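PDB 1LVM: catalytic domain of the nuclear inclusion protein A (nia) from Tobacco etch virus, which is a chymotrypsin-type cysteine protease that cleaves peptides sequence-specifically, probably processing the viral polyprotein, captured here with a product peptide. Local coordinates for residues C27-E32 and I49-H54; T62-V65 and G70-K73. The protein carries 1 engineered substitution. One frame throughout, in Å; residues are numbered along the deposited sequence.

How the interactions relate
Both interactions belong to one antiparallel sheet in the first barrel of a chymotrypsin-like protease, and their centres lie about 10 Å apart on the same side of the chain's centre. They follow one another in sequence: interaction 1 joins strands 26-33 and 48-51 across strand 36-45, and interaction 2 then forms from the next hairpin, strands 62-67 and 70-74. Strands 26-33 and 62-67 are direct neighbours, linked by probable hydrogen bonds from Leu64 N to Thr30 O (2.9 Å) and from Thr62 N to Glu32 O (3.0 Å). Buried packing in the barrel thus continues into an outer strand that pairs with the bound peptide.

Interaction 1 of 2, residues C27-E32 and I49-H54; sequences CHLTNE and IITNKH
Leu29 packs on Ile49 and Thr51 in a purely aliphatic contact inside the first chymotrypsin-like barrel, and the two histidine rings lie to its outside. His28, on the other face of its strand, meets the ring of Tyr41 with the planes at about 60°. Beyond the end of strand 48-51, the His54 ring is stacked on an aromatic side chain of the bound peptide. The backbone N of His54 bonds to Asp89 OD1; the two residues are placed as the His and Asp of a chymotrypsin-type triad probably would be.

The two strands are not sheet neighbours: strand 36-45 runs between them, and their directions differ by 67°, so that side chains alone bridge the curved sheet, without a hydrogen bond. The ends of Leu29 and Thr51 meet head-on, CD1 of Leu29 lying 3.6 Å from OG1 of Thr51. With OG1 trans to the backbone N (chi1 -172°), the buried hydroxyl sits against this methyl while hydrogen-bonding to the carbonyl O of Tyr41 on the intervening strand. Leu29 and Ile49 instead run past one another in opposing senses. The CG2 branch of Ile49 comes 3.9 Å from Leu29 CD1, while its longer branch passes the other methyl, CD1 of Ile49 lying 4.1 Å from Leu29 CD2. That same Ile49 CD1 also touches the sulfur of Cys27, 4.0 Å from SG.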
loop_
_atom_site.group_PDB
_atom_site.type_symbol
_atom_site.label_atom_id
_atom_site.label_comp_id
_atom_site.label_asym_id
_atom_site.label_seq_id
_atom_site.Cartn_x
_atom_site.Cartn_y
_atom_site.Cartn_z
ATOM N N CYS A 27 -7.340 4.827 1.111
ATOM C CA CYS A 27 -7.955 5.024 2.386
ATOM C C CYS A 27 -6.902 5.151 3.430
ATOM O O CYS A 27 -5.798 4.557 3.316
ATOM C CB CYS A 27 -8.779 3.761 2.796
ATOM S SG CYS A 27 -10.113 3.268 1.651
ATOM N N HIS A 28 -7.240 5.878 4.476
ATOM C CA HIS A 28 -6.326 5.995 5.613
ATOM C C HIS A 28 -6.868 5.047 6.687
ATOM O O HIS A 28 -8.045 5.118 7.038
ATOM C CB HIS A 28 -6.265 7.380 6.195
ATOM C CG HIS A 28 -5.113 7.530 7.141
ATOM N ND1 HIS A 28 -5.268 7.877 8.467
ATOM C CD2 HIS A 28 -3.777 7.342 6.954
ATOM C CE1 HIS A 28 -4.081 7.906 9.054
ATOM N NE2 HIS A 28 -3.160 7.584 8.161
ATOM N N LEU A 29 -5.983 4.201 7.233
ATOM C CA LEU A 29 -6.365 3.157 8.189
ATOM C C LEU A 29 -5.697 3.338 9.543
ATOM O O LEU A 29 -4.479 3.543 9.610
ATOM C CB LEU A 29 -5.902 1.790 7.608
ATOM C CG LEU A 29 -6.311 1.505 6.132
ATOM C CD1 LEU A 29 -5.816 0.154 5.655
ATOM C CD2 LEU A 29 -7.819 1.477 5.984
ATOM N N THR A 30 -6.488 3.255 10.606
ATOM C CA THR A 30 -5.949 3.320 11.915
ATOM C C THR A 30 -6.380 2.132 12.740
ATOM O O THR A 30 -7.544 1.963 13.016
ATOM C CB THR A 30 -6.350 4.663 12.619
ATOM O OG1 THR A 30 -5.854 5.765 11.832
ATOM C CG2 THR A 30 -5.783 4.708 14.039
ATOM N N ASN A 31 -5.413 1.290 13.123
ATOM C CA ASN A 31 -5.763 0.104 13.937
ATOM C C ASN A 31 -5.413 0.461 15.381
ATOM O O ASN A 31 -4.248 0.581 15.736
ATOM C CB ASN A 31 -4.937 -1.105 13.448
ATOM C CG ASN A 31 -5.135 -2.375 14.309
ATOM O OD1 ASN A 31 -5.873 -2.365 15.278
ATOM N ND2 ASN A 31 -4.518 -3.486 13.888
ATOM N N GLU A 32 -6.432 0.620 16.218
ATOM C CA GLU A 32 -6.176 0.986 17.588
ATOM C C GLU A 32 -6.458 -0.242 18.483
ATOM O O GLU A 32 -7.593 -0.750 18.546
ATOM C CB GLU A 32 -7.077 2.187 17.940
ATOM C CG GLU A 32 -6.872 2.740 19.299
ATOM C CD GLU A 32 -7.776 3.938 19.544
ATOM O OE1 GLU A 32 -8.987 3.728 19.780
ATOM O OE2 GLU A 32 -7.285 5.083 19.491
ATOM N N ILE A 49 -9.687 -3.838 0.587
ATOM C CA ILE A 49 -8.726 -2.760 0.835
ATOM C C ILE A 49 -7.367 -3.531 0.869
ATOM O O ILE A 49 -7.179 -4.464 1.642
ATOM C CB ILE A 49 -8.932 -2.046 2.172
ATOM C CG1 ILE A 49 -10.247 -1.247 2.116
ATOM C CG2 ILE A 49 -7.728 -1.046 2.442
ATOM C CD1 ILE A 49 -10.456 -0.335 3.356
ATOM N N ILE A 50 -6.442 -3.124 0.022
ATOM C CA ILE A 50 -5.114 -3.787 -0.090
ATOM C C ILE A 50 -4.213 -2.925 0.748
ATOM O O ILE A 50 -4.191 -1.706 0.553
ATOM C CB ILE A 50 -4.600 -3.757 -1.566
ATOM C CG1 ILE A 50 -5.515 -4.604 -2.453
ATOM C CG2 ILE A 50 -3.129 -4.356 -1.630
ATOM C CD1 ILE A 50 -5.591 -4.154 -3.852
ATOM N N THR A 51 -3.496 -3.524 1.689
ATOM C CA THR A 51 -2.652 -2.720 2.583
ATOM C C THR A 51 -1.490 -3.555 3.127
ATOM O O THR A 51 -1.256 -4.713 2.669
ATOM C CB THR A 51 -3.489 -2.068 3.706
ATOM O OG1 THR A 51 -2.677 -1.148 4.436
ATOM C CG2 THR A 51 -4.067 -3.155 4.728
ATOM N N ASN A 52 -0.747 -2.981 4.055
ATOM C CA ASN A 52 0.418 -3.709 4.596
ATOM C C ASN A 52 -0.007 -4.769 5.614
ATOM O O ASN A 52 -0.862 -4.514 6.444
ATOM C CB ASN A 52 1.336 -2.729 5.343
ATOM C CG ASN A 52 1.799 -1.599 4.460
ATOM O OD1 ASN A 52 1.088 -0.591 4.273
ATOM N ND2 ASN A 52 3.000 -1.752 3.902
ATOM N N LYS A 53 0.628 -5.939 5.578
ATOM C CA LYS A 53 0.343 -6.963 6.533
ATOM C C LYS A 53 0.695 -6.439 7.948
ATOM O O LYS A 53 0.022 -6.805 8.922
ATOM C CB LYS A 53 1.216 -8.201 6.182
ATOM C CG LYS A 53 0.776 -9.514 6.802
ATOM C CD LYS A 53 1.733 -10.656 6.425
ATOM C CE LYS A 53 1.424 -11.254 5.039
ATOM N NZ LYS A 53 2.487 -12.261 4.682
ATOM N N HIS A 54 1.697 -5.562 8.102
ATOM C CA HIS A 54 2.048 -5.147 9.454
ATOM C C HIS A 54 1.014 -4.281 10.128
ATOM O O HIS A 54 1.138 -3.957 11.281
ATOM C CB HIS A 54 3.461 -4.524 9.543
ATOM C CG HIS A 54 3.553 -3.153 8.999
ATOM N ND1 HIS A 54 3.932 -2.912 7.703
ATOM C CD2 HIS A 54 3.291 -1.935 9.570
ATOM C CE1 HIS A 54 3.909 -1.612 7.500
ATOM N NE2 HIS A 54 3.524 -0.987 8.610
#

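Interaction 2 of 2, residues T62-V65 and G70-K73; sequences TLLV and GVFK
Val65 and Phe72 grip each other through two backbone hydrogen bonds: Val65 N donates to Phe72 O at 2.7 Å (167° at the hydrogen), and Phe72 N returns one to Val65 O at 2.9 Å. Weaker CA-H...O contacts flank this antiparallel hydrogen-bonded pair, with Val71 CA 3.4 Å from Val65 O and, at the adjoining non-hydrogen-bonded pair Leu64-Lys73, Lys73 CA 3.5 Å from Leu63 O. Val65 O also lies near the plane of the Phe72 ring, at its edge.

Side chains alternate between the two faces. Val65 and Phe72 share one: Val65 packs on Cys27 and Leu29 of the neighbouring strand, and the Phe72 ring meets Phe99 edge-to-face. Leu64 and Lys73 are on the other. There Leu64 crosses Val71 at a slant, its CD1 3.6 Å from Val71 CG1; CD1 of Leu64 also lies 4.0 Å from Lys73 CB. The nearly extended Lys73 chain carries its CE alongside Thr62, 3.9 Å from Thr62 CB, crossing that side chain at an angle. The bend at the last torsion (chi4 85°) turns only NZ, which stays 3.9 Å from Thr62 OG1 without a hydrogen bond.

Leu64 and Val71 each pack on an apolar side chain of the bound peptide, and Phe72 and Lys73 pair in parallel with a strand of it. The arrangement is a beta hairpin whose outer strand receives the peptide by beta augmentation, extending the protease sheet into its ligand.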
loop_
_atom_site.group_PDB
_atom_site.type_symbol
_atom_site.label_atom_id
_atom_site.label_comp_id
_atom_site.label_asym_id
_atom_site.label_seq_id
_atom_site.Cartn_x
_atom_site.Cartn_y
_atom_site.Cartn_z
ATOM N N THR A 62 -10.098 -1.798 17.191
ATOM C CA THR A 62 -10.950 -1.181 16.194
ATOM C C THR A 62 -10.175 -0.731 14.955
ATOM O O THR A 62 -8.990 -0.507 15.011
ATOM C CB THR A 62 -11.662 0.082 16.759
ATOM O OG1 THR A 62 -10.680 1.109 17.075
ATOM C CG2 THR A 62 -12.437 -0.286 18.047
ATOM N N LEU A 63 -10.869 -0.614 13.831
ATOM C CA LEU A 63 -10.186 -0.103 12.630
ATOM C C LEU A 63 -10.931 1.100 12.100
ATOM O O LEU A 63 -12.110 0.970 11.703
ATOM C CB LEU A 63 -10.122 -1.153 11.502
ATOM C CG LEU A 63 -9.339 -0.684 10.259
ATOM C CD1 LEU A 63 -7.805 -0.541 10.640
ATOM C CD2 LEU A 63 -9.473 -1.692 9.114
ATOM N N LEU A 64 -10.273 2.265 12.085
ATOM C CA LEU A 64 -10.948 3.468 11.529
ATOM C C LEU A 64 -10.526 3.540 10.071
ATOM O O LEU A 64 -9.334 3.489 9.772
ATOM C CB LEU A 64 -10.475 4.713 12.237
ATOM C CG LEU A 64 -11.252 6.017 12.001
ATOM C CD1 LEU A 64 -12.720 5.859 12.447
ATOM C CD2 LEU A 64 -10.598 7.109 12.825
ATOM N N VAL A 65 -11.490 3.694 9.164
ATOM C CA VAL A 65 -11.162 3.732 7.729
ATOM C C VAL A 65 -11.671 5.028 7.114
ATOM O O VAL A 65 -12.877 5.245 7.038
ATOM C CB VAL A 65 -11.850 2.628 6.984
ATOM C CG1 VAL A 65 -11.481 2.709 5.487
ATOM C CG2 VAL A 65 -11.436 1.260 7.558
ATOM N N GLY A 70 -16.222 8.944 3.163
ATOM C CA GLY A 70 -16.324 9.316 4.551
ATOM C C GLY A 70 -15.464 8.471 5.463
ATOM O O GLY A 70 -14.511 7.804 5.028
ATOM N N VAL A 71 -15.840 8.488 6.734
ATOM C CA VAL A 71 -15.105 7.767 7.759
ATOM C C VAL A 71 -15.968 6.639 8.348
ATOM O O VAL A 71 -17.084 6.877 8.741
ATOM C CB VAL A 71 -14.664 8.754 8.834
ATOM C CG1 VAL A 71 -13.765 8.067 9.808
ATOM C CG2 VAL A 71 -13.949 9.955 8.195
ATOM N N PHE A 72 -15.440 5.411 8.389
ATOM C CA PHE A 72 -16.181 4.271 8.882
ATOM C C PHE A 72 -15.350 3.597 9.923
ATOM O O PHE A 72 -14.118 3.587 9.828
ATOM C CB PHE A 72 -16.469 3.307 7.758
ATOM C CG PHE A 72 -17.196 3.945 6.615
ATOM C CD1 PHE A 72 -16.498 4.683 5.645
ATOM C CD2 PHE A 72 -18.597 3.871 6.528
ATOM C CE1 PHE A 72 -17.181 5.332 4.610
ATOM C CE2 PHE A 72 -19.297 4.545 5.465
ATOM C CZ PHE A 72 -18.576 5.258 4.529
ATOM N N LYS A 73 -16.010 3.047 10.916
ATOM C CA LYS A 73 -15.282 2.371 11.969
ATOM C C LYS A 73 -15.726 0.948 12.157
ATOM O O LYS A 73 -16.919 0.656 12.268
ATOM C CB LYS A 73 -15.476 3.119 13.284
ATOM C CG LYS A 73 -14.600 2.599 14.408
ATOM C CD LYS A 73 -14.938 3.397 15.688
ATOM C CE LYS A 73 -13.839 3.303 16.748
ATOM N NZ LYS A 73 -12.756 4.308 16.520
#